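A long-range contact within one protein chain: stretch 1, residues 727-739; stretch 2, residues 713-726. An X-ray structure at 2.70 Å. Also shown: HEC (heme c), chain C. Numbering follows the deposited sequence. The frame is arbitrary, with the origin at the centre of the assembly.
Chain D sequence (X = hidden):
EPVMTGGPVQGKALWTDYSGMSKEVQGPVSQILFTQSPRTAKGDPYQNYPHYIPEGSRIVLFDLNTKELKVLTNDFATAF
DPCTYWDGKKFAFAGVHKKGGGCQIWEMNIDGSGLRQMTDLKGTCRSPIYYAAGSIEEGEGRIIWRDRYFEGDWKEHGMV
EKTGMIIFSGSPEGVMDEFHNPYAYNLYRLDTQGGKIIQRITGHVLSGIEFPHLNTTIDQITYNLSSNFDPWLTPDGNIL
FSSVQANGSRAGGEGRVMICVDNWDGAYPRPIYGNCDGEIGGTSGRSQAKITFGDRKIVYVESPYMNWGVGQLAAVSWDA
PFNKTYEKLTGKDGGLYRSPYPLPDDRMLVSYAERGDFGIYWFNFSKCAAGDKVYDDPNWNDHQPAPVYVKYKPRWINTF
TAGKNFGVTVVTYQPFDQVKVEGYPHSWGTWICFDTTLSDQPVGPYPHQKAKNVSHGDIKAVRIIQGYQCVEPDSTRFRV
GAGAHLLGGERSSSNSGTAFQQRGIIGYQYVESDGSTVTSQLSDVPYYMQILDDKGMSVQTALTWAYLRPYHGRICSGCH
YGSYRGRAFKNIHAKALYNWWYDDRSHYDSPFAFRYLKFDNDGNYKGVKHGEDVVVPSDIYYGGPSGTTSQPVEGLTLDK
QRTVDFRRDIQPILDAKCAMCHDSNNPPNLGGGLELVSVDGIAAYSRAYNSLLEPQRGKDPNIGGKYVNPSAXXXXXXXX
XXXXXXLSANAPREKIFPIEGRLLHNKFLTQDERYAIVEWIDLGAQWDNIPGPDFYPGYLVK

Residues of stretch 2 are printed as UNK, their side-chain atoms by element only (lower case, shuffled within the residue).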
# COMPACT_ATOMS: atom_id res chain seq x y z
N LEU D 727 -10.19 16.06 19.26
CA LEU D 727 -10.20 14.83 20.04
C LEU D 727 -8.99 13.93 19.81
O LEU D 727 -8.48 13.33 20.75
CB LEU D 727 -11.49 14.06 19.74
CG LEU D 727 -12.75 14.84 20.13
CD1 LEU D 727 -14.01 14.11 19.70
CD2 LEU D 727 -12.77 15.11 21.62
N SER D 728 -8.53 13.85 18.57
CA SER D 728 -7.44 12.94 18.23
C SER D 728 -6.27 13.66 17.57
O SER D 728 -6.30 14.87 17.36
CB SER D 728 -7.93 11.82 17.32
OG SER D 728 -8.30 12.32 16.05
N ALA D 729 -5.23 12.89 17.23
CA ALA D 729 -4.05 13.44 16.58
C ALA D 729 -4.18 13.35 15.06
O ALA D 729 -3.25 13.70 14.33
CB ALA D 729 -2.80 12.71 17.05
N ASN D 730 -5.32 12.86 14.60
CA ASN D 730 -5.59 12.83 13.17
C ASN D 730 -6.71 13.80 12.82
O ASN D 730 -7.88 13.57 13.14
CB ASN D 730 -5.97 11.42 12.72
CG ASN D 730 -4.98 10.38 13.19
OD1 ASN D 730 -3.89 10.23 12.64
ND2 ASN D 730 -5.35 9.64 14.24
N ALA D 731 -6.35 14.90 12.15
CA ALA D 731 -7.32 15.91 11.77
C ALA D 731 -8.07 15.48 10.51
O ALA D 731 -7.44 15.10 9.52
CB ALA D 731 -6.64 17.25 11.56
N PRO D 732 -9.40 15.54 10.55
CA PRO D 732 -10.22 15.15 9.39
C PRO D 732 -9.96 16.02 8.17
O PRO D 732 -10.00 15.52 7.05
CB PRO D 732 -11.66 15.33 9.90
CG PRO D 732 -11.55 16.23 11.08
CD PRO D 732 -10.23 15.93 11.71
N ARG D 733 -9.69 17.31 8.38
CA ARG D 733 -9.34 18.20 7.27
C ARG D 733 -8.57 19.43 7.76
O ARG D 733 -8.34 19.60 8.95
CB ARG D 733 -10.60 18.63 6.52
CG ARG D 733 -11.49 19.59 7.29
CD ARG D 733 -12.80 19.84 6.55
NE ARG D 733 -13.54 20.94 7.16
CZ ARG D 733 -14.85 21.12 7.04
NH1 ARG D 733 -15.58 20.27 6.33
NH2 ARG D 733 -15.44 22.16 7.63
N GLU D 734 -8.18 20.28 6.82
CA GLU D 734 -7.37 21.46 7.12
C GLU D 734 -8.18 22.56 7.80
O GLU D 734 -7.76 23.13 8.80
CB GLU D 734 -6.71 22.00 5.85
CG GLU D 734 -5.72 21.04 5.21
CD GLU D 734 -5.21 21.53 3.88
OE1 GLU D 734 -5.91 22.36 3.24
OE2 GLU D 734 -4.12 21.11 3.46
N LYS D 735 -9.35 22.87 7.24
CA LYS D 735 -10.24 23.86 7.83
C LYS D 735 -11.36 23.15 8.58
O LYS D 735 -12.27 22.61 7.96
CB LYS D 735 -10.82 24.79 6.77
CG LYS D 735 -9.79 25.53 5.93
CD LYS D 735 -9.12 26.64 6.72
CE LYS D 735 -8.26 27.52 5.82
NZ LYS D 735 -7.17 26.73 5.17
N ILE D 736 -11.30 23.18 9.90
CA ILE D 736 -12.28 22.47 10.72
C ILE D 736 -13.24 23.44 11.39
O ILE D 736 -14.44 23.42 11.13
CB ILE D 736 -11.59 21.61 11.79
CG1 ILE D 736 -10.63 20.61 11.13
CG2 ILE D 736 -12.63 20.87 12.63
CD1 ILE D 736 -9.92 19.71 12.11
N PHE D 737 -12.71 24.29 12.26
CA PHE D 737 -13.52 25.27 12.97
C PHE D 737 -13.47 26.63 12.29
O PHE D 737 -12.41 27.27 12.25
CB PHE D 737 -13.06 25.38 14.43
CG PHE D 737 -12.95 24.06 15.13
CD1 PHE D 737 -14.09 23.38 15.53
CD2 PHE D 737 -11.71 23.49 15.38
CE1 PHE D 737 -13.99 22.16 16.17
CE2 PHE D 737 -11.61 22.27 16.02
CZ PHE D 737 -12.75 21.61 16.42
N PRO D 738 -14.61 27.08 11.76
CA PRO D 738 -14.73 28.39 11.10
C PRO D 738 -14.40 29.54 12.04
O PRO D 738 -14.82 29.53 13.20
CB PRO D 738 -16.21 28.44 10.68
CG PRO D 738 -16.64 27.02 10.64
CD PRO D 738 -15.88 26.33 11.72
N ILE D 739 -13.65 30.52 11.54
CA ILE D 739 -13.33 31.70 12.34
C ILE D 739 -14.44 32.73 12.25
O ILE D 739 -14.50 33.66 13.05
CB ILE D 739 -11.99 32.33 11.91
CG1 ILE D 739 -12.12 32.94 10.51
CG2 ILE D 739 -10.87 31.31 11.96
CD1 ILE D 739 -10.84 33.58 10.00
N UNK D 713 -14.83 7.12 16.15
CA UNK D 713 -15.68 8.28 16.37
C UNK D 713 -14.79 9.47 16.69
O UNK D 713 -15.10 10.61 16.36
c UNK D 713 -16.67 8.03 17.49
N UNK D 714 -13.67 9.17 17.33
CA UNK D 714 -12.72 10.18 17.78
C UNK D 714 -12.05 10.88 16.60
O UNK D 714 -11.55 12.00 16.74
c UNK D 714 -9.83 10.00 20.41
c UNK D 714 -10.77 8.59 17.92
c UNK D 714 -11.67 9.53 18.71
c UNK D 714 -10.86 10.59 19.47
N UNK D 715 -12.05 10.23 15.44
CA UNK D 715 -11.47 10.82 14.24
C UNK D 715 -12.50 11.51 13.35
O UNK D 715 -12.16 12.08 12.31
n UNK D 715 -9.01 8.09 13.72
o UNK D 715 -8.84 10.02 14.85
c UNK D 715 -10.74 9.74 13.42
c UNK D 715 -9.45 9.29 14.06
N UNK D 716 -13.76 11.47 13.77
CA UNK D 716 -14.86 11.98 12.95
C UNK D 716 -15.12 13.46 13.18
O UNK D 716 -15.27 13.90 14.32
o UNK D 716 -15.95 9.81 12.85
c UNK D 716 -16.13 11.17 13.21
N UNK D 717 -15.18 14.22 12.09
CA UNK D 717 -15.42 15.66 12.15
C UNK D 717 -16.73 15.98 12.86
O UNK D 717 -16.83 16.96 13.59
c UNK D 717 -16.72 18.42 10.59
c UNK D 717 -15.41 16.26 10.74
c UNK D 717 -15.34 17.78 10.58
c UNK D 717 -14.62 18.14 9.29
N UNK D 718 -17.74 15.14 12.62
CA UNK D 718 -19.04 15.30 13.26
C UNK D 718 -18.91 15.28 14.78
O UNK D 718 -19.47 16.13 15.47
c UNK D 718 -22.11 15.46 13.24
c UNK D 718 -21.36 14.16 13.49
c UNK D 718 -20.00 14.20 12.80
c UNK D 718 -22.18 12.97 13.01
N UNK D 719 -18.15 14.32 15.28
CA UNK D 719 -17.93 14.18 16.71
C UNK D 719 -17.04 15.31 17.23
O UNK D 719 -17.24 15.81 18.34
c UNK D 719 -17.12 12.66 18.55
c UNK D 719 -17.29 12.82 17.05
c UNK D 719 -18.14 11.69 16.50
N UNK D 720 -16.06 15.71 16.42
CA UNK D 720 -15.21 16.85 16.73
C UNK D 720 -16.05 18.10 16.98
O UNK D 720 -15.77 18.88 17.89
c UNK D 720 -12.89 14.94 15.82
n UNK D 720 -11.57 14.54 15.81
c UNK D 720 -11.63 16.76 15.52
c UNK D 720 -11.05 18.02 15.32
c UNK D 720 -8.86 16.99 15.35
c UNK D 720 -12.97 16.29 15.65
c UNK D 720 -14.22 17.12 15.59
c UNK D 720 -10.78 15.64 15.62
c UNK D 720 -9.39 15.74 15.54
c UNK D 720 -9.68 18.12 15.24
N UNK D 721 -17.09 18.28 16.17
CA UNK D 721 -17.96 19.44 16.30
C UNK D 721 -18.96 19.29 17.44
O UNK D 721 -19.26 20.25 18.15
n UNK D 721 -18.91 24.37 14.79
c UNK D 721 -18.23 23.41 14.18
c UNK D 721 -18.71 19.70 14.99
n UNK D 721 -17.70 22.42 14.89
c UNK D 721 -17.81 20.17 13.86
c UNK D 721 -16.93 21.32 14.31
n UNK D 721 -18.06 23.46 12.87
N UNK D 722 -19.48 18.07 17.62
CA UNK D 722 -20.44 17.82 18.69
C UNK D 722 -19.80 17.98 20.07
O UNK D 722 -20.48 18.31 21.03
c UNK D 722 -22.48 14.81 17.26
c UNK D 722 -21.04 16.42 18.55
c UNK D 722 -22.08 16.26 17.43
c UNK D 722 -23.30 17.12 17.71
N UNK D 723 -18.50 17.73 20.16
CA UNK D 723 -17.77 17.99 21.40
C UNK D 723 -17.02 19.32 21.38
O UNK D 723 -16.46 19.75 22.39
c UNK D 723 -18.05 14.06 23.94
c UNK D 723 -18.66 13.22 23.02
c UNK D 723 -16.79 16.85 21.69
c UNK D 723 -17.45 15.23 23.50
c UNK D 723 -18.06 14.72 21.26
c UNK D 723 -18.66 13.55 21.68
o UNK D 723 -19.26 12.06 23.45
c UNK D 723 -17.45 15.57 22.16
N UNK D 724 -17.03 19.99 20.22
CA UNK D 724 -16.33 21.26 20.02
C UNK D 724 -14.89 21.27 20.54
O UNK D 724 -14.49 22.18 21.27
o UNK D 724 -17.15 23.71 18.25
c UNK D 724 -18.44 22.73 20.01
c UNK D 724 -18.28 23.34 18.62
o UNK D 724 -19.30 23.47 17.91
c UNK D 724 -17.11 22.41 20.67
N UNK D 725 -14.11 20.25 20.17
CA UNK D 725 -12.72 20.15 20.58
C UNK D 725 -11.94 19.27 19.61
O UNK D 725 -12.55 18.54 18.81
c UNK D 725 -12.62 19.59 22.00
N UNK D 726 -10.62 19.32 19.66
CA UNK D 726 -9.83 18.41 18.84
C UNK D 726 -9.53 17.14 19.65
O UNK D 726 -8.76 17.15 20.61
c UNK D 726 -7.60 19.66 19.38
o UNK D 726 -5.64 19.51 18.02
c UNK D 726 -6.34 20.24 18.75
o UNK D 726 -6.05 21.43 19.00
c UNK D 726 -8.54 19.08 18.33
FE HEC C . -25.04 22.49 12.62
CHA HEC C . -22.31 23.60 10.85
CHB HEC C . -23.84 19.28 12.47
CHC HEC C . -27.72 21.38 14.50
CHD HEC C . -26.41 25.64 12.59
NA HEC C . -23.41 21.60 11.78
C1A HEC C . -22.36 22.26 11.16
C2A HEC C . -21.33 21.28 10.88
C3A HEC C . -21.75 20.09 11.32
C4A HEC C . -23.07 20.26 11.90
CMA HEC C . -20.96 18.76 11.24
CAA HEC C . -19.97 21.57 10.19
CBA HEC C . -20.12 21.43 8.68
CGA HEC C . -18.77 21.57 8.03
O1A HEC C . -18.59 21.04 6.90
O2A HEC C . -17.87 22.20 8.64
NB HEC C . -25.70 20.66 13.30
C1B HEC C . -24.98 19.48 13.22
C2B HEC C . -25.64 18.50 14.07
C3B HEC C . -26.71 19.08 14.62
C4B HEC C . -26.76 20.45 14.15
CMB HEC C . -25.18 17.04 14.27
CAB HEC C . -27.72 18.45 15.60
CBB HEC C . -27.06 18.24 16.98
NC HEC C . -26.74 23.35 13.40
C1C HEC C . -27.72 22.71 14.14
C2C HEC C . -28.68 23.70 14.58
C3C HEC C . -28.39 24.85 13.95
C4C HEC C . -27.12 24.67 13.27
CMC HEC C . -30.01 23.36 15.29
CAC HEC C . -29.17 26.18 14.05
CBC HEC C . -29.14 26.75 15.48
ND HEC C . -24.45 24.34 11.82
C1D HEC C . -25.18 25.52 11.98
C2D HEC C . -24.44 26.61 11.39
C3D HEC C . -23.15 25.99 10.84
C4D HEC C . -23.24 24.57 11.15
CMD HEC C . -24.86 28.09 11.33
CAD HEC C . -22.04 26.79 10.10
CBD HEC C . -20.61 26.35 10.42
CGD HEC C . -20.32 26.38 11.90
O1D HEC C . -19.37 25.67 12.34
O2D HEC C . -21.04 27.09 12.65
O HOH W 1 -16.85 22.14 11.14

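Position 713 has one side-chain carbon, out of reach of stretch 1: Ala 713, small and buried where a type I turn opens.

Position 714 carries four carbons, forked at the first, one arm two carbons long and packed against Leu 727: Ile 714. Its CG1 lies 3.5 Å from Leu 727 CB, a fitting apolar neighbour.

At 715, two carbons end in one oxygen and one nitrogen, beside the Ser 728 hydroxyl: Asn 715. Its amide accepts a hydrogen bond, Ser 728 OG to Asn 715 OD1, 2.6 Å.

Position 716, one carbon and one oxygen, touches nothing on stretch 1: Ser 716. At the N-cap its side chain makes no capping bond, but OG is hydrogen-bonded just outside the stretches.

Four carbons forked at the second, against Pro 732 and Arg 733, mark Leu 717. Its CB lies 3.9 Å from Pro 732 CG, while CD1 covers one face of the Arg 733 guanidinium.

Position 718 has the same fork but cannot reach stretch 1; apolar Leu 718 instead sets CD1 3.6 Å from the heme methyl CMB.

At 719, one carbon bears two more, touching Leu 727: Val 719, compact and apolar, with CG1 3.6 Å from Leu 727 CD1.

Position 720 holds fused five- and six-membered rings with one nitrogen, between Pro 732 and Leu 727: Trp 720. Pro 732 CD sits 3.8 Å from the six-membered ring's centroid, a CH-pi contact over one face; Leu 727 N lies over the opposite face. NE1 donates to Ile 714 O at 2.7 Å, satisfying the indole's polar atom.

Position 721, three carbons, a nitrogen, then a carbon with two nitrogens, meets Phe 737: Arg 721. Its CD lies 3.6 Å from Phe 737 CE1, and NH1 and NH2 both donate to heme O1D, at 2.6 and 2.8 Å. A water accepts from NH1 and donates to Ile 736 O and heme O2A.

Position 722, four carbons forked at the second, points away from stretch 1: Leu 722, suited to its buried setting.

A six-carbon ring bearing an oxygen, near Leu 727, identifies Tyr 723; its apolar CB is 4.4 Å from Leu 727 CD2.

Position 724, three carbons ending in two oxygens, nears Phe 737: Glu 724. Its OE1 forms a salt bridge with Arg 721 NH2 at 3.3 Å.

One carbon near Leu 727 gives Ala 725, a small apolar neighbour.

Position 726, three carbons and two oxygens, touches stretch 1 through CB: Glu 726, its charge at home in an exposed position.

Beyond the helix the chain runs through a short loop into stretch 1, which folds back around Trp 720, with Ser 728 bonded to Asn 715, while Arg 721 and Arg 733 bind heme carboxylates.

Stretch 2 (713-726) AINSLLVWRLYEAE
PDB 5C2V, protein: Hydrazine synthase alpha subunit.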